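Local coordinates for protein phosphatidylinositol-specific phospholipase C1 (Streptomyces antibioticus, PDB 3H4X) that belongs to the calcium-dependent phosphoinositide phospholipase C family and folds as a single chain around a curled, mostly parallel beta sheet, at residues 309-318 / 330-339. Numbering follows the deposited sequence.
Sequences VRQLAAAHAS and VLKTVVPRGA
A Schellman motif, with A317 N bonded to L312 O, H316 N to A313 O and H316 at positive phi, closes the helix ending at A314, and the C-terminal tail of the chain bonds to it: G338 N donates to A313 O (2.8 Å, N-H...O 156°). The two donors to A313 O arrive from opposite faces of the carbonyl plane, so two N-H groups grip one oxygen at the helix end. H316, the C-prime residue, turns its own carbonyl to R337. The guanidinium takes H316 O side-on, through NE at 2.8 Å and NH2 at 3.0 Å; the oxygen lies only 7° out of the guanidinium plane. An extended chain from CG to NE, with CG anti to the backbone N (chi1 177°), carries the group there, and R337 CG passes A317 O at 3.5 Å. S318 OG lies over the centre of one guanidinium face, 3.3 Å from R337 CZ, without a hydrogen bond to NH1; the hydroxyl oxygen is hydrogen-bonded to L283 N. R337 NH1 and NH2 also reach G29 O and Y281 O, which helps fix the rotation of the group. H316 ND1, hydrogen-bonded to D277 OD2, lies 3.6 Å from G338 CA. Farther back along the helix, V335 splits its branches: CG2 packs on A313 CB at 3.7 Å, while CG1 lies over the centre of the R310 guanidinium face, 3.4 Å from CZ. A water donates to P336 O and weakly accepts from R310 NH1. Strand 334-336 pairs antiparallel with strand 31-36, V335 and R337 bonding to T32 and T30, while V309 and A313 of the helix rest on V34 and T32.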
ATOM      1  N   VAL A 309     -12.368 -14.103  -0.727  1.00 11.29           N
ATOM      2  CA  VAL A 309     -10.977 -14.015  -1.156  1.00 11.56           C
ATOM      3  C   VAL A 309     -10.731 -14.881  -2.394  1.00 11.65           C
ATOM      4  O   VAL A 309     -10.078 -14.454  -3.344  1.00 11.92           O
ATOM      5  CB  VAL A 309     -10.011 -14.409  -0.023  1.00 11.67           C
ATOM      6  CG1 VAL A 309      -8.588 -14.484  -0.540  1.00 11.90           C
ATOM      7  CG2 VAL A 309     -10.110 -13.408   1.116  1.00 11.90           C
ATOM      8  N   ARG A 310     -11.268 -16.097  -2.384  1.00 12.05           N
ATOM      9  CA  ARG A 310     -11.122 -16.986  -3.530  1.00 12.53           C
ATOM     10  C   ARG A 310     -11.771 -16.405  -4.786  1.00 11.81           C
ATOM     11  O   ARG A 310     -11.228 -16.517  -5.883  1.00 11.98           O
ATOM     12  CB  ARG A 310     -11.716 -18.357  -3.216  1.00 13.34           C
ATOM     13  CG  ARG A 310     -10.974 -19.111  -2.135  1.00 15.77           C
ATOM     14  CD  ARG A 310      -9.646 -19.628  -2.648  1.00 19.46           C
ATOM     15  NE  ARG A 310      -9.034 -20.567  -1.712  1.00 21.74           N
ATOM     16  CZ  ARG A 310      -8.040 -21.392  -2.024  1.00 22.78           C
ATOM     17  NH1 ARG A 310      -7.544 -21.399  -3.254  1.00 23.46           N
ATOM     18  NH2 ARG A 310      -7.545 -22.213  -1.108  1.00 23.75           N
ATOM     19  N   GLN A 311     -12.938 -15.794  -4.620  1.00 11.49           N
ATOM     20  CA  GLN A 311     -13.619 -15.176  -5.752  1.00 11.18           C
ATOM     21  C   GLN A 311     -12.755 -14.069  -6.349  1.00 10.89           C
ATOM     22  O   GLN A 311     -12.590 -13.976  -7.564  1.00 10.76           O
ATOM     23  CB  GLN A 311     -14.977 -14.604  -5.338  1.00 11.55           C
ATOM     24  CG  GLN A 311     -15.717 -13.943  -6.498  1.00 11.78           C
ATOM     25  CD  GLN A 311     -16.974 -13.218  -6.077  1.00 12.64           C
ATOM     26  OE1 GLN A 311     -17.213 -12.991  -4.894  1.00 12.75           O
ATOM     27  NE2 GLN A 311     -17.798 -12.855  -7.054  1.00 13.03           N
ATOM     28  N   LEU A 312     -12.197 -13.226  -5.488  1.00 10.53           N
ATOM     29  CA  LEU A 312     -11.377 -12.124  -5.972  1.00 10.21           C
ATOM     30  C   LEU A 312     -10.061 -12.602  -6.578  1.00 10.05           C
ATOM     31  O   LEU A 312      -9.576 -12.018  -7.544  1.00  9.55           O
ATOM     32  CB  LEU A 312     -11.155 -11.088  -4.870  1.00 10.63           C
ATOM     33  CG  LEU A 312     -12.471 -10.469  -4.385  1.00 11.77           C
ATOM     34  CD1 LEU A 312     -12.230  -9.336  -3.401  1.00 12.63           C
ATOM     35  CD2 LEU A 312     -13.322 -10.000  -5.560  1.00 12.93           C
ATOM     36  N   ALA A 313      -9.498 -13.674  -6.027  1.00 10.29           N
ATOM     37  CA  ALA A 313      -8.308 -14.282  -6.613  1.00 10.66           C
ATOM     38  C   ALA A 313      -8.584 -14.738  -8.046  1.00 10.93           C
ATOM     39  O   ALA A 313      -7.790 -14.494  -8.950  1.00 10.87           O
ATOM     40  CB  ALA A 313      -7.829 -15.448  -5.764  1.00 10.87           C
ATOM     41  N   ALA A 314      -9.718 -15.400  -8.251  1.00 11.18           N
ATOM     42  CA  ALA A 314     -10.085 -15.875  -9.583  1.00 11.45           C
ATOM     43  C   ALA A 314     -10.301 -14.699 -10.534  1.00 11.30           C
ATOM     44  O   ALA A 314     -10.082 -14.813 -11.740  1.00 11.98           O
ATOM     45  CB  ALA A 314     -11.321 -16.754  -9.514  1.00 11.79           C
ATOM     46  N   ALA A 315     -10.719 -13.566  -9.975  1.00 10.83           N
ATOM     47  CA  ALA A 315     -10.896 -12.337 -10.747  1.00 10.60           C
ATOM     48  C   ALA A 315      -9.614 -11.497 -10.820  1.00 10.33           C
ATOM     49  O   ALA A 315      -9.657 -10.322 -11.180  1.00 10.31           O
ATOM     50  CB  ALA A 315     -12.042 -11.518 -10.175  1.00 11.00           C
ATOM     51  N   HIS A 316      -8.483 -12.109 -10.475  1.00 10.03           N
ATOM     52  CA  HIS A 316      -7.156 -11.527 -10.710  1.00  9.76           C
ATOM     53  C   HIS A 316      -6.708 -10.443  -9.736  1.00  9.28           C
ATOM     54  O   HIS A 316      -5.765  -9.711 -10.016  1.00  8.78           O
ATOM     55  CB  HIS A 316      -7.030 -11.035 -12.152  1.00 10.10           C
ATOM     56  CG  HIS A 316      -7.389 -12.074 -13.167  1.00 10.74           C
ATOM     57  ND1 HIS A 316      -6.541 -13.107 -13.512  1.00 11.53           N
ATOM     58  CD2 HIS A 316      -8.512 -12.249 -13.903  1.00 11.16           C
ATOM     59  CE1 HIS A 316      -7.128 -13.870 -14.418  1.00 12.08           C
ATOM     60  NE2 HIS A 316      -8.325 -13.371 -14.671  1.00 12.27           N
ATOM     61  N   ALA A 317      -7.354 -10.351  -8.583  1.00  8.64           N
ATOM     62  CA  ALA A 317      -6.864  -9.456  -7.542  1.00  8.31           C
ATOM     63  C   ALA A 317      -5.491  -9.913  -7.057  1.00  7.94           C
ATOM     64  O   ALA A 317      -5.213 -11.115  -6.999  1.00  8.38           O
ATOM     65  CB  ALA A 317      -7.835  -9.415  -6.376  1.00  8.38           C
ATOM     66  N   SER A 318      -4.634  -8.956  -6.713  1.00  7.62           N
ATOM     67  CA  SER A 318      -3.429  -9.251  -5.939  1.00  7.38           C
ATOM     68  C   SER A 318      -3.735  -9.182  -4.449  1.00  7.11           C
ATOM     69  O   SER A 318      -3.182  -9.948  -3.658  1.00  7.03           O
ATOM     70  CB  SER A 318      -2.319  -8.251  -6.246  1.00  7.38           C
ATOM     71  OG  SER A 318      -1.930  -8.315  -7.601  1.00  7.61           O
ATOM     72  N   VAL A 330      -8.016 -15.692   8.236  1.00 15.43           N
ATOM     73  CA  VAL A 330      -8.330 -15.211   6.897  1.00 14.51           C
ATOM     74  C   VAL A 330      -7.270 -14.216   6.426  1.00 13.58           C
ATOM     75  O   VAL A 330      -6.829 -14.262   5.278  1.00 13.19           O
ATOM     76  CB  VAL A 330      -9.726 -14.559   6.842  1.00 14.63           C
ATOM     77  CG1 VAL A 330      -9.971 -13.927   5.480  1.00 15.42           C
ATOM     78  CG2 VAL A 330     -10.803 -15.589   7.162  1.00 14.69           C
ATOM     79  N   LEU A 331      -6.842 -13.330   7.321  1.00 12.50           N
ATOM     80  CA  LEU A 331      -5.845 -12.321   6.962  1.00 11.68           C
ATOM     81  C   LEU A 331      -4.542 -12.927   6.451  1.00 11.66           C
ATOM     82  O   LEU A 331      -3.851 -12.311   5.639  1.00 11.20           O
ATOM     83  CB  LEU A 331      -5.558 -11.393   8.141  1.00 11.69           C
ATOM     84  CG  LEU A 331      -6.761 -10.585   8.620  1.00 11.13           C
ATOM     85  CD1 LEU A 331      -6.354  -9.682   9.772  1.00 11.21           C
ATOM     86  CD2 LEU A 331      -7.363  -9.779   7.485  1.00 10.92           C
ATOM     87  N   LYS A 332      -4.208 -14.127   6.923  1.00 12.06           N
ATOM     88  CA  LYS A 332      -2.955 -14.777   6.540  1.00 12.95           C
ATOM     89  C   LYS A 332      -3.054 -15.528   5.215  1.00 12.83           C
ATOM     90  O   LYS A 332      -2.061 -16.061   4.726  1.00 13.10           O
ATOM     91  CB  LYS A 332      -2.499 -15.755   7.626  1.00 13.58           C
ATOM     92  CG  LYS A 332      -2.189 -15.126   8.960  1.00 15.48           C
ATOM     93  CD  LYS A 332      -1.829 -16.187   9.987  1.00 17.64           C
ATOM     94  CE  LYS A 332      -1.524 -15.555  11.330  1.00 18.81           C
ATOM     95  NZ  LYS A 332      -2.666 -14.736  11.796  1.00 19.70           N
ATOM     96  N   THR A 333      -4.254 -15.583   4.650  1.00 12.71           N
ATOM     97  CA  THR A 333      -4.501 -16.367   3.444  1.00 12.89           C
ATOM     98  C   THR A 333      -3.695 -15.866   2.246  1.00 12.19           C
ATOM     99  O   THR A 333      -3.700 -14.672   1.938  1.00 11.90           O
ATOM    100  CB  THR A 333      -5.999 -16.362   3.075  1.00 13.21           C
ATOM    101  OG1 THR A 333      -6.763 -16.911   4.154  1.00 15.05           O
ATOM    102  CG2 THR A 333      -6.245 -17.184   1.817  1.00 13.95           C
ATOM    103  N   VAL A 334      -2.995 -16.781   1.584  1.00 11.91           N
ATOM    104  CA  VAL A 334      -2.331 -16.485   0.323  1.00 11.91           C
ATOM    105  C   VAL A 334      -2.653 -17.614  -0.644  1.00 11.79           C
ATOM    106  O   VAL A 334      -2.367 -18.780  -0.356  1.00 12.25           O
ATOM    107  CB  VAL A 334      -0.802 -16.371   0.484  1.00 12.03           C
ATOM    108  CG1 VAL A 334      -0.158 -16.021  -0.844  1.00 12.76           C
ATOM    109  CG2 VAL A 334      -0.445 -15.325   1.539  1.00 12.41           C
ATOM    110  N   VAL A 335      -3.262 -17.276  -1.777  1.00 11.48           N
ATOM    111  CA  VAL A 335      -3.670 -18.281  -2.754  1.00 11.58           C
ATOM    112  C   VAL A 335      -3.211 -17.882  -4.149  1.00 11.33           C
ATOM    113  O   VAL A 335      -2.806 -16.738  -4.370  1.00 11.26           O
ATOM    114  CB  VAL A 335      -5.201 -18.493  -2.754  1.00 11.76           C
ATOM    115  CG1 VAL A 335      -5.672 -18.991  -1.394  1.00 12.71           C
ATOM    116  CG2 VAL A 335      -5.920 -17.209  -3.139  1.00 12.09           C
ATOM    117  N   PRO A 336      -3.261 -18.824  -5.102  1.00 11.46           N
ATOM    118  CA  PRO A 336      -2.854 -18.468  -6.453  1.00 11.57           C
ATOM    119  C   PRO A 336      -3.782 -17.430  -7.071  1.00 11.32           C
ATOM    120  O   PRO A 336      -4.996 -17.479  -6.881  1.00 11.64           O
ATOM    121  CB  PRO A 336      -2.945 -19.796  -7.214  1.00 11.72           C
ATOM    122  CG  PRO A 336      -2.809 -20.840  -6.157  1.00 12.39           C
ATOM    123  CD  PRO A 336      -3.509 -20.269  -4.964  1.00 11.72           C
ATOM    124  N   ARG A 337      -3.190 -16.491  -7.798  1.00 11.08           N
ATOM    125  CA  ARG A 337      -3.924 -15.446  -8.493  1.00 11.07           C
ATOM    126  C   ARG A 337      -4.350 -15.930  -9.876  1.00 11.82           C
ATOM    127  O   ARG A 337      -3.535 -16.454 -10.631  1.00 11.45           O
ATOM    128  CB  ARG A 337      -3.029 -14.214  -8.628  1.00 10.60           C
ATOM    129  CG  ARG A 337      -3.634 -13.056  -9.395  1.00  9.67           C
ATOM    130  CD  ARG A 337      -2.580 -11.981  -9.626  1.00  9.21           C
ATOM    131  NE  ARG A 337      -3.168 -10.736 -10.103  1.00  8.44           N
ATOM    132  CZ  ARG A 337      -2.470  -9.689 -10.529  1.00  8.09           C
ATOM    133  NH1 ARG A 337      -1.150  -9.734 -10.567  1.00  8.22           N
ATOM    134  NH2 ARG A 337      -3.105  -8.597 -10.927  1.00  8.04           N
ATOM    135  N   GLY A 338      -5.623 -15.745 -10.208  1.00 13.03           N
ATOM    136  CA  GLY A 338      -6.116 -16.096 -11.537  1.00 15.24           C
ATOM    137  C   GLY A 338      -6.286 -17.585 -11.756  1.00 16.65           C
ATOM    138  O   GLY A 338      -5.946 -18.109 -12.820  1.00 17.49           O
ATOM    139  N   ALA A 339      -6.818 -18.264 -10.746  1.00 17.89           N
ATOM    140  CA  ALA A 339      -7.113 -19.689 -10.841  1.00 19.03           C
ATOM    141  C   ALA A 339      -5.858 -20.519 -10.619  1.00 19.55           C
ATOM    142  O   ALA A 339      -5.565 -20.921  -9.493  1.00 20.58           O
ATOM    143  CB  ALA A 339      -7.743 -20.015 -12.186  1.00 19.35           C
TER
HETATM  144  O   HOH W   1      -6.774 -19.370  -5.926  1.00 21.52           O